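Local coordinates for alpha-L-arabinosidase (PDB 6D25), which probably hydrolyses alpha-L-arabinofuranosyl side groups from arabinoxylans as a GH51 arabinofuranosidase that copes with internal di-substitutions, at residues G497-V500 with V505-A508; T416-H421 with Q425-H430; L354-F359 with A399-Y404; I289-R294 with S345-L350; V297-I302 with S360-R365. All blocks are in the same frame, centred on the assembly; numbering follows the deposited sequence.

Contact 1: G497-V500 with V505-A508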
# COMPACT_ATOMS: atom_id res chain seq x y z
N GLY A 497 -26.42 30.13 -44.80
CA GLY A 497 -25.51 29.88 -45.91
C GLY A 497 -25.47 28.43 -46.41
O GLY A 497 -24.60 28.07 -47.18
N ALA A 498 -26.44 27.59 -46.00
CA ALA A 498 -26.60 26.25 -46.51
C ALA A 498 -27.81 26.16 -47.45
O ALA A 498 -28.86 26.74 -47.18
CB ALA A 498 -26.78 25.30 -45.36
N ARG A 499 -27.66 25.36 -48.51
CA ARG A 499 -28.71 25.14 -49.48
C ARG A 499 -28.64 23.67 -49.92
O ARG A 499 -27.55 23.06 -49.92
CB ARG A 499 -28.56 26.02 -50.72
CG ARG A 499 -27.27 25.78 -51.53
CD ARG A 499 -27.26 26.23 -52.98
NE ARG A 499 -26.19 25.67 -53.81
CZ ARG A 499 -26.27 24.53 -54.54
NH1 ARG A 499 -27.38 23.80 -54.54
NH2 ARG A 499 -25.24 24.10 -55.25
N VAL A 500 -29.80 23.19 -50.35
CA VAL A 500 -29.90 21.86 -50.85
C VAL A 500 -30.17 21.94 -52.35
O VAL A 500 -30.96 22.74 -52.76
CB VAL A 500 -31.03 21.12 -50.10
CG1 VAL A 500 -31.82 20.16 -50.99
CG2 VAL A 500 -30.51 20.48 -48.84
N VAL A 505 -25.64 19.09 -50.47
CA VAL A 505 -25.71 20.20 -49.55
C VAL A 505 -24.54 21.15 -49.84
O VAL A 505 -23.38 20.75 -49.77
CB VAL A 505 -25.70 19.74 -48.08
CG1 VAL A 505 -25.76 20.92 -47.13
CG2 VAL A 505 -26.89 18.85 -47.76
N ASN A 506 -24.84 22.39 -50.18
CA ASN A 506 -23.80 23.39 -50.48
C ASN A 506 -23.76 24.37 -49.32
O ASN A 506 -24.81 24.88 -48.91
CB ASN A 506 -24.07 24.12 -51.82
CG ASN A 506 -23.07 25.22 -52.15
OD1 ASN A 506 -22.00 24.92 -52.69
ND2 ASN A 506 -23.44 26.49 -51.92
N VAL A 507 -22.57 24.64 -48.80
CA VAL A 507 -22.41 25.48 -47.63
C VAL A 507 -21.38 26.58 -47.93
O VAL A 507 -20.24 26.29 -48.26
CB VAL A 507 -21.96 24.65 -46.42
CG1 VAL A 507 -21.93 25.49 -45.15
CG2 VAL A 507 -22.81 23.41 -46.21
N ALA A 508 -21.79 27.82 -47.78
CA ALA A 508 -20.86 28.97 -47.73
C ALA A 508 -20.44 29.16 -46.26
O ALA A 508 -21.20 29.63 -45.41
CB ALA A 508 -21.52 30.20 -48.31
O HOH W 1 -25.04 28.08 -49.95
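Arg-499 lays its guanidinium over the side chain of Asn-506, its directly opposed partner in an antiparallel hairpin. The methylene CB of Asn-506 sits under one face of the guanidinium, off its centre, with NE of Arg-499 at 3.3 Å. Arg-499 reaches across with a chain extended from CG to NE, and its planar end is turned only 27° from the amide plane. NE and ND2 are both donors and do not bond; the amide uses ND2 on water 1 instead, at 3.0 Å. That water in turn donates to Gly-497 O over 2.8 Å. The same carbonyl also accepts from Ala-508 N at 2.9 Å, so it is gripped twice. Gly-497, having no side chain, brings its backbone close to Ala-508.

Arg-499 and Asn-506 form a hydrogen-bonded pair: Arg-499 N gives to Asn-506 O at 2.9 Å, and Asn-506 N returns a bond of 2.8 Å to Arg-499 O. The other face of the ribbon carries Ala-498, Val-500, Val-505 and Val-507, small apolar residues that pack on Leu-517, Leu-519, Val-468 and Leu-465 in the beta-sandwich. The alternation is that of an amphipathic hairpin: on one side the aliphatic stem of Arg-499 lies across Asn-506, whose amide is linked through water to Gly-497 O, while the other turns its apolar side chains, Val-505 and Val-507 buried, to the sandwich interior.

Contact 2: T416-H421 with Q425-H430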
# COMPACT_ATOMS: atom_id res chain seq x y z
N THR A 416 -10.33 18.25 -48.36
CA THR A 416 -10.08 19.63 -47.94
C THR A 416 -8.61 19.93 -48.24
O THR A 416 -7.76 19.08 -48.00
CB THR A 416 -10.42 19.85 -46.45
OG1 THR A 416 -10.11 21.20 -46.14
CG2 THR A 416 -9.70 18.96 -45.48
N PRO A 417 -8.33 21.15 -48.69
CA PRO A 417 -6.95 21.61 -48.69
C PRO A 417 -6.50 21.84 -47.24
O PRO A 417 -7.33 21.87 -46.31
CB PRO A 417 -6.92 22.95 -49.44
CG PRO A 417 -8.34 23.20 -49.87
CD PRO A 417 -9.23 22.21 -49.16
N GLN A 418 -5.19 22.01 -47.08
CA GLN A 418 -4.65 22.44 -45.80
C GLN A 418 -4.78 23.96 -45.67
O GLN A 418 -4.67 24.70 -46.65
CB GLN A 418 -3.19 22.03 -45.64
CG GLN A 418 -2.98 20.52 -45.66
CD GLN A 418 -3.51 19.87 -44.40
OE1 GLN A 418 -2.94 20.01 -43.32
NE2 GLN A 418 -4.58 19.13 -44.53
N TYR A 419 -5.02 24.39 -44.44
CA TYR A 419 -4.81 25.75 -44.01
C TYR A 419 -3.39 25.85 -43.45
O TYR A 419 -3.06 25.10 -42.52
CB TYR A 419 -5.85 26.11 -42.94
CG TYR A 419 -5.55 27.29 -42.05
CD1 TYR A 419 -5.01 28.48 -42.55
CD2 TYR A 419 -5.88 27.25 -40.71
CE1 TYR A 419 -4.77 29.56 -41.73
CE2 TYR A 419 -5.65 28.32 -39.87
CZ TYR A 419 -5.11 29.49 -40.38
OH TYR A 419 -4.92 30.53 -39.53
N ARG A 420 -2.57 26.72 -44.03
CA ARG A 420 -1.16 26.82 -43.63
C ARG A 420 -0.88 28.25 -43.18
O ARG A 420 -1.30 29.20 -43.82
CB ARG A 420 -0.19 26.54 -44.78
CG ARG A 420 -0.51 25.31 -45.60
CD ARG A 420 0.68 24.91 -46.48
NE ARG A 420 0.64 23.49 -46.80
CZ ARG A 420 0.01 22.97 -47.84
NH1 ARG A 420 -0.24 21.67 -47.90
NH2 ARG A 420 -0.41 23.79 -48.79
N HIS A 421 -0.15 28.38 -42.09
CA HIS A 421 0.33 29.66 -41.64
C HIS A 421 1.69 29.43 -41.01
O HIS A 421 1.81 28.63 -40.10
CB HIS A 421 -0.66 30.31 -40.66
CG HIS A 421 -0.28 31.70 -40.28
ND1 HIS A 421 -0.47 32.77 -41.12
CD2 HIS A 421 0.33 32.17 -39.17
CE1 HIS A 421 -0.01 33.87 -40.54
NE2 HIS A 421 0.49 33.53 -39.35
N GLN A 425 0.45 23.49 -40.47
CA GLN A 425 -0.69 23.23 -41.32
C GLN A 425 -1.70 22.35 -40.59
O GLN A 425 -1.35 21.48 -39.81
CB GLN A 425 -0.30 22.61 -42.66
CG GLN A 425 0.35 21.26 -42.62
CD GLN A 425 0.67 20.83 -44.04
OE1 GLN A 425 0.98 21.64 -44.93
NE2 GLN A 425 0.51 19.54 -44.29
N VAL A 426 -2.97 22.65 -40.87
CA VAL A 426 -4.12 21.88 -40.39
C VAL A 426 -5.12 21.75 -41.54
O VAL A 426 -5.03 22.49 -42.50
CB VAL A 426 -4.77 22.57 -39.18
CG1 VAL A 426 -3.81 22.65 -38.00
CG2 VAL A 426 -5.30 23.96 -39.53
N PRO A 427 -6.06 20.82 -41.45
CA PRO A 427 -7.14 20.81 -42.44
C PRO A 427 -7.90 22.15 -42.42
O PRO A 427 -8.18 22.66 -41.35
CB PRO A 427 -8.05 19.62 -42.05
CG PRO A 427 -7.68 19.32 -40.62
CD PRO A 427 -6.22 19.68 -40.51
N ALA A 428 -8.21 22.70 -43.60
CA ALA A 428 -8.95 23.93 -43.68
C ALA A 428 -10.36 23.74 -43.06
O ALA A 428 -10.84 24.63 -42.36
CB ALA A 428 -9.05 24.38 -45.11
N VAL A 429 -10.99 22.61 -43.35
CA VAL A 429 -12.33 22.32 -42.84
C VAL A 429 -12.34 20.91 -42.26
O VAL A 429 -11.70 19.98 -42.79
CB VAL A 429 -13.40 22.47 -43.94
CG1 VAL A 429 -14.79 22.04 -43.48
CG2 VAL A 429 -13.45 23.91 -44.47
N HIS A 430 -13.06 20.80 -41.16
CA HIS A 430 -13.21 19.56 -40.43
C HIS A 430 -14.69 19.40 -40.08
O HIS A 430 -15.39 20.40 -39.94
CB HIS A 430 -12.37 19.65 -39.14
CG HIS A 430 -12.06 18.35 -38.49
ND1 HIS A 430 -12.94 17.73 -37.60
CD2 HIS A 430 -10.95 17.59 -38.53
CE1 HIS A 430 -12.37 16.63 -37.14
NE2 HIS A 430 -11.16 16.50 -37.69
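Gln-425 OE1 receives the NE-H of Arg-420 at 2.7 Å, meeting the guanidinium at its edge and in its plane; NH1 adds a weak bond to the same oxygen. The two long side chains run side by side from a non-hydrogen-bonded pair, and the extended Arg-420 chain brings NE level with the amide. Farther along, Pro-417 O accepts from Ala-428 N at 3.0 Å and from its neighbour Thr-416 OG1 at 2.9 Å. With OG1 opposite the backbone N (chi1 178°), Thr-416 also accepts from Val-429 N, at 3.2 Å. The hydroxyl thus takes an N-H at the point where Ala-428 interrupts the strand, much as a carbonyl would in a regular ladder.

Between these ends, Tyr-419 and Val-426 exchange two backbone bonds, the shorter being Tyr-419 N to Val-426 O at 2.7 Å. Their side chains point the same way, toward helix 285-312, and Val-426 CG2 approaches Tyr-419 CD2 obliquely at 3.5 Å. The phenol OH is bonded to Glu-285 on that helix.

The hairpin is thus two-sided. Flexible polar chains suit the exposed Arg-420 and Gln-425, where NE and, weakly, NH1 converge on a neutral amide oxygen, whereas tyrosine and valine press a mostly apolar surface against the barrel helix.

Contact 3: L354-F359 with A399-Y404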
# COMPACT_ATOMS: atom_id res chain seq x y z
N LEU A 354 -13.82 20.48 -32.73
CA LEU A 354 -12.89 19.52 -33.35
C LEU A 354 -12.79 18.23 -32.52
O LEU A 354 -12.73 17.13 -33.07
CB LEU A 354 -11.53 20.17 -33.54
CG LEU A 354 -11.48 21.37 -34.48
CD1 LEU A 354 -10.11 22.01 -34.42
CD2 LEU A 354 -11.82 20.96 -35.88
N ASN A 355 -12.79 18.36 -31.20
CA ASN A 355 -12.73 17.22 -30.33
C ASN A 355 -14.01 16.37 -30.42
O ASN A 355 -13.92 15.13 -30.52
CB ASN A 355 -12.39 17.60 -28.90
CG ASN A 355 -10.91 17.78 -28.71
OD1 ASN A 355 -10.19 16.81 -28.42
ND2 ASN A 355 -10.42 19.02 -28.87
N PHE A 356 -15.17 17.01 -30.42
CA PHE A 356 -16.43 16.26 -30.62
C PHE A 356 -16.44 15.51 -31.97
O PHE A 356 -16.85 14.35 -32.01
CB PHE A 356 -17.63 17.18 -30.54
CG PHE A 356 -17.83 17.83 -29.20
CD1 PHE A 356 -17.48 17.19 -28.01
CD2 PHE A 356 -18.48 19.05 -29.11
CE1 PHE A 356 -17.76 17.75 -26.78
CE2 PHE A 356 -18.76 19.60 -27.86
CZ PHE A 356 -18.37 18.97 -26.71
N ASP A 357 -15.94 16.15 -33.01
CA ASP A 357 -15.84 15.48 -34.32
C ASP A 357 -14.99 14.21 -34.15
O ASP A 357 -15.39 13.12 -34.57
CB ASP A 357 -15.24 16.40 -35.38
CG ASP A 357 -16.08 17.60 -35.81
OD1 ASP A 357 -17.32 17.65 -35.48
OD2 ASP A 357 -15.48 18.53 -36.50
N ILE A 358 -13.83 14.37 -33.50
CA ILE A 358 -12.88 13.27 -33.38
C ILE A 358 -13.47 12.13 -32.53
O ILE A 358 -13.41 10.95 -32.89
CB ILE A 358 -11.54 13.79 -32.85
CG1 ILE A 358 -10.79 14.61 -33.90
CG2 ILE A 358 -10.67 12.65 -32.29
CD1 ILE A 358 -9.68 15.46 -33.29
N PHE A 359 -14.05 12.48 -31.39
CA PHE A 359 -14.62 11.44 -30.52
C PHE A 359 -15.69 10.65 -31.28
O PHE A 359 -15.75 9.39 -31.17
CB PHE A 359 -15.28 12.03 -29.27
CG PHE A 359 -14.40 12.83 -28.35
CD1 PHE A 359 -13.05 12.59 -28.25
CD2 PHE A 359 -14.96 13.77 -27.49
CE1 PHE A 359 -12.25 13.34 -27.39
CE2 PHE A 359 -14.18 14.49 -26.61
CZ PHE A 359 -12.83 14.29 -26.58
N ALA A 399 -23.97 23.02 -26.50
CA ALA A 399 -25.37 23.22 -26.88
C ALA A 399 -25.59 22.81 -28.35
O ALA A 399 -26.51 22.08 -28.65
CB ALA A 399 -25.81 24.65 -26.67
N LEU A 400 -24.73 23.26 -29.26
CA LEU A 400 -24.92 22.96 -30.71
C LEU A 400 -24.86 21.46 -30.95
O LEU A 400 -25.54 20.98 -31.83
CB LEU A 400 -23.84 23.64 -31.56
CG LEU A 400 -24.04 25.15 -31.78
CD1 LEU A 400 -22.87 25.76 -32.57
CD2 LEU A 400 -25.36 25.50 -32.43
N TYR A 401 -24.00 20.74 -30.23
CA TYR A 401 -23.80 19.33 -30.46
C TYR A 401 -24.76 18.47 -29.62
O TYR A 401 -24.61 17.25 -29.59
CB TYR A 401 -22.35 18.92 -30.19
CG TYR A 401 -21.39 19.17 -31.32
CD1 TYR A 401 -20.91 20.44 -31.62
CD2 TYR A 401 -20.89 18.12 -32.07
CE1 TYR A 401 -20.01 20.67 -32.64
CE2 TYR A 401 -19.98 18.33 -33.09
CZ TYR A 401 -19.52 19.60 -33.37
OH TYR A 401 -18.57 19.77 -34.36
N LYS A 402 -25.72 19.05 -28.93
CA LYS A 402 -26.70 18.24 -28.18
C LYS A 402 -27.34 17.11 -29.00
O LYS A 402 -27.57 16.04 -28.46
CB LYS A 402 -27.86 19.09 -27.67
CG LYS A 402 -27.83 19.36 -26.20
CD LYS A 402 -28.95 20.29 -25.76
CE LYS A 402 -30.22 19.54 -25.48
NZ LYS A 402 -31.11 20.38 -24.66
N PRO A 403 -27.67 17.34 -30.29
CA PRO A 403 -28.24 16.25 -31.07
C PRO A 403 -27.32 15.02 -31.23
O PRO A 403 -27.80 13.95 -31.56
CB PRO A 403 -28.52 16.88 -32.44
CG PRO A 403 -28.66 18.37 -32.15
CD PRO A 403 -27.67 18.60 -31.03
N TYR A 404 -26.01 15.17 -30.99
CA TYR A 404 -25.08 14.05 -31.01
C TYR A 404 -25.28 13.10 -29.82
O TYR A 404 -24.79 11.97 -29.87
CB TYR A 404 -23.63 14.55 -31.03
CG TYR A 404 -23.11 15.00 -32.37
CD1 TYR A 404 -23.84 15.83 -33.20
CD2 TYR A 404 -21.87 14.58 -32.81
CE1 TYR A 404 -23.36 16.22 -34.44
CE2 TYR A 404 -21.36 14.97 -34.05
CZ TYR A 404 -22.12 15.78 -34.87
OH TYR A 404 -21.63 16.18 -36.09
O HOH W 2 -17.08 20.74 -36.80
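Asp-357 OD1 accepts a hydrogen bond from the hydroxyl of Tyr-401 across 2.7 Å and is also hydrogen-bonded to Ser-432 OG. The phenol meets the oxygen from above the carboxylate plane, 37° out of it, while OD1 itself lies at the edge of the tyrosine ring. The second oxygen, OD2, is held by His-430 ND1 and by water 2, which donates to it at 2.7 Å. Water 2 also donates to Tyr-401 OH, at 3.0 Å, closing a small ring of bonds. Buried as it is, the carboxylate is fixed in rotation by partners on both oxygens, and so many polar partners would probably favour its ionised form.

Away from the hydroxyl, Phe-356 covers one face of the tyrosine ring. Its CB stands 4.0 Å from the ring centroid in a CH-pi contact, and CD2 comes within 3.7 Å of Tyr-401 CG. The two rings are oblique, their planes 54° apart. Tyrosine suits this place because its flat ring packs among Phe-356, Phe-49 and Tyr-404 while its hydroxyl reaches the acid.

Tyr-401 is the first residue to leave helix 393-400, and Asp-357 belongs to helix 346-361. Since Ser-432 and His-430 come from the C-terminal sandwich, the arrangement is a barrel-to-sandwich junction, as expected for the two-domain architecture of GH51 enzymes.

Contact 4: I289-R294 with S345-L350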
# COMPACT_ATOMS: atom_id res chain seq x y z
N ILE A 289 -3.44 28.97 -35.03
CA ILE A 289 -3.26 27.72 -35.75
C ILE A 289 -2.47 26.72 -34.89
O ILE A 289 -2.74 25.52 -34.97
CB ILE A 289 -2.60 27.94 -37.13
CG1 ILE A 289 -2.80 26.70 -38.02
CG2 ILE A 289 -1.14 28.34 -36.98
CD1 ILE A 289 -2.32 26.88 -39.43
N GLN A 290 -1.53 27.20 -34.06
CA GLN A 290 -0.78 26.31 -33.18
C GLN A 290 -1.74 25.59 -32.21
O GLN A 290 -1.58 24.42 -31.95
CB GLN A 290 0.32 27.04 -32.40
CG GLN A 290 1.32 26.04 -31.79
CD GLN A 290 1.90 26.27 -30.40
OE1 GLN A 290 2.17 25.29 -29.67
NE2 GLN A 290 2.14 27.55 -30.06
N THR A 291 -2.70 26.32 -31.66
CA THR A 291 -3.66 25.74 -30.73
C THR A 291 -4.49 24.65 -31.42
O THR A 291 -4.70 23.57 -30.88
CB THR A 291 -4.57 26.83 -30.14
OG1 THR A 291 -3.77 27.82 -29.53
CG2 THR A 291 -5.54 26.27 -29.14
N LEU A 292 -4.99 24.94 -32.63
CA LEU A 292 -5.81 23.99 -33.32
C LEU A 292 -4.98 22.76 -33.75
O LEU A 292 -5.45 21.63 -33.70
CB LEU A 292 -6.48 24.68 -34.52
CG LEU A 292 -7.38 25.87 -34.18
CD1 LEU A 292 -8.10 26.38 -35.42
CD2 LEU A 292 -8.39 25.50 -33.08
N SER A 293 -3.74 22.99 -34.19
CA SER A 293 -2.83 21.90 -34.54
C SER A 293 -2.63 20.98 -33.33
O SER A 293 -2.74 19.73 -33.42
CB SER A 293 -1.53 22.44 -35.02
OG SER A 293 -0.66 21.39 -35.42
N ARG A 294 -2.35 21.57 -32.18
CA ARG A 294 -2.16 20.79 -30.98
C ARG A 294 -3.44 20.03 -30.60
O ARG A 294 -3.33 18.89 -30.14
CB ARG A 294 -1.68 21.66 -29.82
CG ARG A 294 -0.17 21.89 -29.89
CD ARG A 294 0.32 22.84 -28.83
NE ARG A 294 1.78 22.97 -28.81
CZ ARG A 294 2.57 22.27 -27.99
NH1 ARG A 294 3.88 22.45 -28.08
NH2 ARG A 294 2.06 21.43 -27.10
N SER A 345 -12.47 31.82 -25.59
CA SER A 345 -12.67 32.60 -26.78
C SER A 345 -13.23 31.74 -27.91
O SER A 345 -13.45 30.54 -27.76
CB SER A 345 -11.35 33.24 -27.21
OG SER A 345 -10.51 32.25 -27.80
N LEU A 346 -13.44 32.37 -29.06
CA LEU A 346 -13.83 31.63 -30.27
C LEU A 346 -12.85 30.46 -30.53
O LEU A 346 -13.27 29.38 -31.03
CB LEU A 346 -13.90 32.57 -31.46
CG LEU A 346 -14.33 31.95 -32.78
CD1 LEU A 346 -15.72 31.32 -32.70
CD2 LEU A 346 -14.23 33.00 -33.91
N ARG A 347 -11.58 30.67 -30.23
CA ARG A 347 -10.57 29.61 -30.41
C ARG A 347 -10.97 28.35 -29.60
O ARG A 347 -10.85 27.21 -30.06
CB ARG A 347 -9.20 30.14 -29.98
CG ARG A 347 -8.05 29.17 -30.22
CD ARG A 347 -6.70 29.75 -29.84
NE ARG A 347 -6.65 30.19 -28.46
CZ ARG A 347 -5.62 30.87 -27.92
NH1 ARG A 347 -4.48 31.01 -28.59
NH2 ARG A 347 -5.76 31.44 -26.74
N ASP A 348 -11.44 28.57 -28.38
CA ASP A 348 -11.86 27.47 -27.48
C ASP A 348 -13.10 26.77 -28.03
O ASP A 348 -13.22 25.54 -27.91
CB ASP A 348 -12.03 27.99 -26.06
CG ASP A 348 -10.71 28.54 -25.55
OD1 ASP A 348 -9.77 27.70 -25.40
OD2 ASP A 348 -10.56 29.78 -25.40
N ALA A 349 -14.02 27.54 -28.64
CA ALA A 349 -15.18 26.91 -29.30
C ALA A 349 -14.69 25.93 -30.37
O ALA A 349 -15.19 24.80 -30.43
CB ALA A 349 -16.06 27.95 -29.89
N LEU A 350 -13.76 26.38 -31.23
CA LEU A 350 -13.27 25.46 -32.28
C LEU A 350 -12.57 24.24 -31.67
O LEU A 350 -12.68 23.13 -32.23
CB LEU A 350 -12.36 26.21 -33.26
CG LEU A 350 -13.11 26.82 -34.45
CD1 LEU A 350 -13.85 28.10 -34.06
CD2 LEU A 350 -12.21 27.10 -35.61
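The guanidinium of Arg-347 meets Thr-291 obliquely, with NH1 3.4 Å from OG1. Its firmer partners lie beyond: NH2 bonds to Ser-279 O, and Phe-283 makes a cation-pi contact with it. The hydroxyl of Thr-291 is hydrogen-bonded to Ala-287 O, one turn earlier in its own helix. Much of the contact between the two residues is aliphatic. The arginine chain, bent at its third torsion (chi3 57°), crosses the threonine at about a right angle, and its CD rests 3.6 Å from Thr-291 CB. A beta-branched threonine serves well here, since it offers a methyl and a methine carbon while its hydroxyl turns back to the helix.

Beside this, Leu-292 CD2 packs on Leu-350 CB at 4.0 Å, the leucines crossing obliquely between the helices. The second helix begins with a capping box: Ser-345 N donates to Asp-348 OD2 at 2.8 Å, and Ser-345 OG accepts a weak bond from Arg-347 N.

Helices 285-312 and 346-361 run in nearly the same direction, 21° apart over these segments with axes 10.3 Å from each other. They are successive outer helices of the barrel, flanked by sandwich strand 424-435 on one and helix 393-400 on the other.

Contact 5: V297-I302 with S360-R365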
# COMPACT_ATOMS: atom_id res chain seq x y z
N VAL A 297 -4.15 16.60 -32.35
CA VAL A 297 -3.32 15.47 -31.98
C VAL A 297 -4.18 14.40 -31.25
O VAL A 297 -3.87 13.20 -31.27
CB VAL A 297 -2.12 15.95 -31.14
CG1 VAL A 297 -1.35 14.79 -30.52
CG2 VAL A 297 -1.17 16.83 -31.93
N MET A 298 -5.27 14.83 -30.62
CA MET A 298 -6.22 13.89 -29.99
C MET A 298 -6.55 12.70 -30.91
O MET A 298 -6.70 11.58 -30.43
CB MET A 298 -7.50 14.62 -29.59
CG MET A 298 -8.54 13.75 -28.90
SD MET A 298 -8.07 13.18 -27.26
CE MET A 298 -8.39 14.63 -26.26
N ASP A 299 -6.70 12.94 -32.22
CA ASP A 299 -7.08 11.86 -33.11
C ASP A 299 -5.98 10.78 -33.16
O ASP A 299 -6.28 9.60 -33.08
CB ASP A 299 -7.41 12.34 -34.52
CG ASP A 299 -7.94 11.20 -35.36
OD1 ASP A 299 -9.01 10.70 -35.08
OD2 ASP A 299 -7.24 10.76 -36.24
N GLU A 300 -4.72 11.19 -33.29
CA GLU A 300 -3.59 10.26 -33.32
C GLU A 300 -3.51 9.49 -31.99
O GLU A 300 -3.29 8.27 -31.98
CB GLU A 300 -2.29 11.03 -33.58
CG GLU A 300 -1.06 10.17 -33.48
CD GLU A 300 0.26 10.91 -33.63
OE1 GLU A 300 0.25 12.11 -34.02
OE2 GLU A 300 1.30 10.26 -33.35
N LEU A 301 -3.64 10.19 -30.86
CA LEU A 301 -3.57 9.55 -29.54
C LEU A 301 -4.68 8.50 -29.41
O LEU A 301 -4.41 7.35 -28.99
CB LEU A 301 -3.72 10.59 -28.44
CG LEU A 301 -2.61 11.65 -28.36
CD1 LEU A 301 -2.94 12.64 -27.26
CD2 LEU A 301 -1.23 11.04 -28.14
N ILE A 302 -5.92 8.86 -29.74
CA ILE A 302 -7.01 7.88 -29.63
C ILE A 302 -6.73 6.67 -30.52
O ILE A 302 -6.92 5.52 -30.10
CB ILE A 302 -8.36 8.53 -29.95
CG1 ILE A 302 -8.74 9.50 -28.82
CG2 ILE A 302 -9.42 7.48 -30.18
CD1 ILE A 302 -9.94 10.38 -29.12
N SER A 360 -16.53 11.37 -32.04
CA SER A 360 -17.64 10.72 -32.73
C SER A 360 -17.12 9.78 -33.84
O SER A 360 -17.83 8.82 -34.21
CB SER A 360 -18.61 11.76 -33.25
OG SER A 360 -18.16 12.36 -34.46
N GLN A 361 -15.91 10.03 -34.36
CA GLN A 361 -15.29 9.16 -35.36
C GLN A 361 -14.73 7.88 -34.72
O GLN A 361 -14.34 6.95 -35.44
CB GLN A 361 -14.12 9.85 -36.08
CG GLN A 361 -14.47 11.11 -36.82
CD GLN A 361 -15.73 10.92 -37.64
OE1 GLN A 361 -15.72 10.18 -38.63
NE2 GLN A 361 -16.83 11.54 -37.17
N HIS A 362 -14.62 7.83 -33.38
CA HIS A 362 -14.03 6.69 -32.67
C HIS A 362 -15.06 6.13 -31.70
O HIS A 362 -14.69 5.60 -30.64
CB HIS A 362 -12.76 7.14 -31.93
CG HIS A 362 -11.65 7.50 -32.86
ND1 HIS A 362 -10.81 6.54 -33.37
CD2 HIS A 362 -11.25 8.69 -33.36
CE1 HIS A 362 -9.93 7.11 -34.20
NE2 HIS A 362 -10.17 8.45 -34.21
N ALA A 363 -16.34 6.19 -32.09
CA ALA A 363 -17.45 6.01 -31.13
C ALA A 363 -17.54 4.56 -30.64
O ALA A 363 -18.17 4.33 -29.62
CB ALA A 363 -18.76 6.42 -31.78
N GLU A 364 -17.00 3.59 -31.36
CA GLU A 364 -17.09 2.20 -30.84
C GLU A 364 -16.21 2.02 -29.59
O GLU A 364 -16.59 1.27 -28.67
CB GLU A 364 -16.78 1.11 -31.86
CG GLU A 364 -15.67 1.44 -32.82
CD GLU A 364 -16.08 2.46 -33.89
OE1 GLU A 364 -15.49 3.63 -33.88
OE2 GLU A 364 -17.04 2.12 -34.71
N ARG A 365 -15.10 2.74 -29.52
CA ARG A 365 -14.16 2.55 -28.39
C ARG A 365 -14.28 3.71 -27.40
O ARG A 365 -14.27 3.48 -26.19
CB ARG A 365 -12.74 2.42 -28.92
CG ARG A 365 -11.68 2.33 -27.83
CD ARG A 365 -11.68 1.07 -26.98
NE ARG A 365 -11.13 -0.07 -27.69
CZ ARG A 365 -10.95 -1.27 -27.14
NH1 ARG A 365 -11.30 -1.46 -25.87
NH2 ARG A 365 -10.40 -2.26 -27.86
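One hydrogen bond and one CH-pi contact join Asp-299 and Ile-302, a turn apart on helix 285-312, to the single side chain of His-362. The polar part is a histidine-carboxylate bond: His-362 NE2 donates to Asp-299 OD1 over 2.7 Å, with an angle of 157° at the hydrogen. The oxygen lies in the plane of the imidazole, where the N-H points, but the imidazole comes to the syn side of the carboxylate from 31° out of its plane. The two side chains cross at about a right angle. Asp-299 attains this pose with CG opposite the backbone N (chi1 -174°), which carries the short acid along the helix surface to the ring.

The apolar part rests on Ile-302. Its branch methyl CG2 stands over one face of the imidazole, 3.7 Å from the ring centroid, and is nearest to His-362 CG at 3.5 Å. Isoleucine is apt because the methyl at its branch point lies close to the backbone and presents a firm surface, while CD1 can turn to Phe-359 on helix 346-361.

His-362 lies in the loop that leads from helix 346-361 to barrel strand 366-371. Nearby, Arg-365 forms salt bridges to Asp-310, near the C-terminal end of helix 285-312, and to Asp-313 just after it, so the same loop is tied there as well. Chemically, the carboxylate at the edge and the methyl over the face together help to fix the orientation of the imidazole; the donor geometry places a proton on NE2, and the acid would probably raise the ring's basicity.

From the N-terminal side, helix 285-312 opens two loops. Contact 4 closes the first on the start of helix 346-361, and contact 5 closes the second around that helix's end, so the two loops cross and join the successive barrel helices near both ends of helix 346-361. Contact 3 opens on the second half of this helix and closes after helix 393-400, crossing contact 5 but following contact 4. Contacts 2 and 1 then come in series as short hairpins of the sandwich sheet, centres 20 Å apart. Contact 2 touches contact 4 through Val-426 and Ile-289, and contact 3 through His-430, bringing sandwich and barrel together; contact 1 lies apart from the rest.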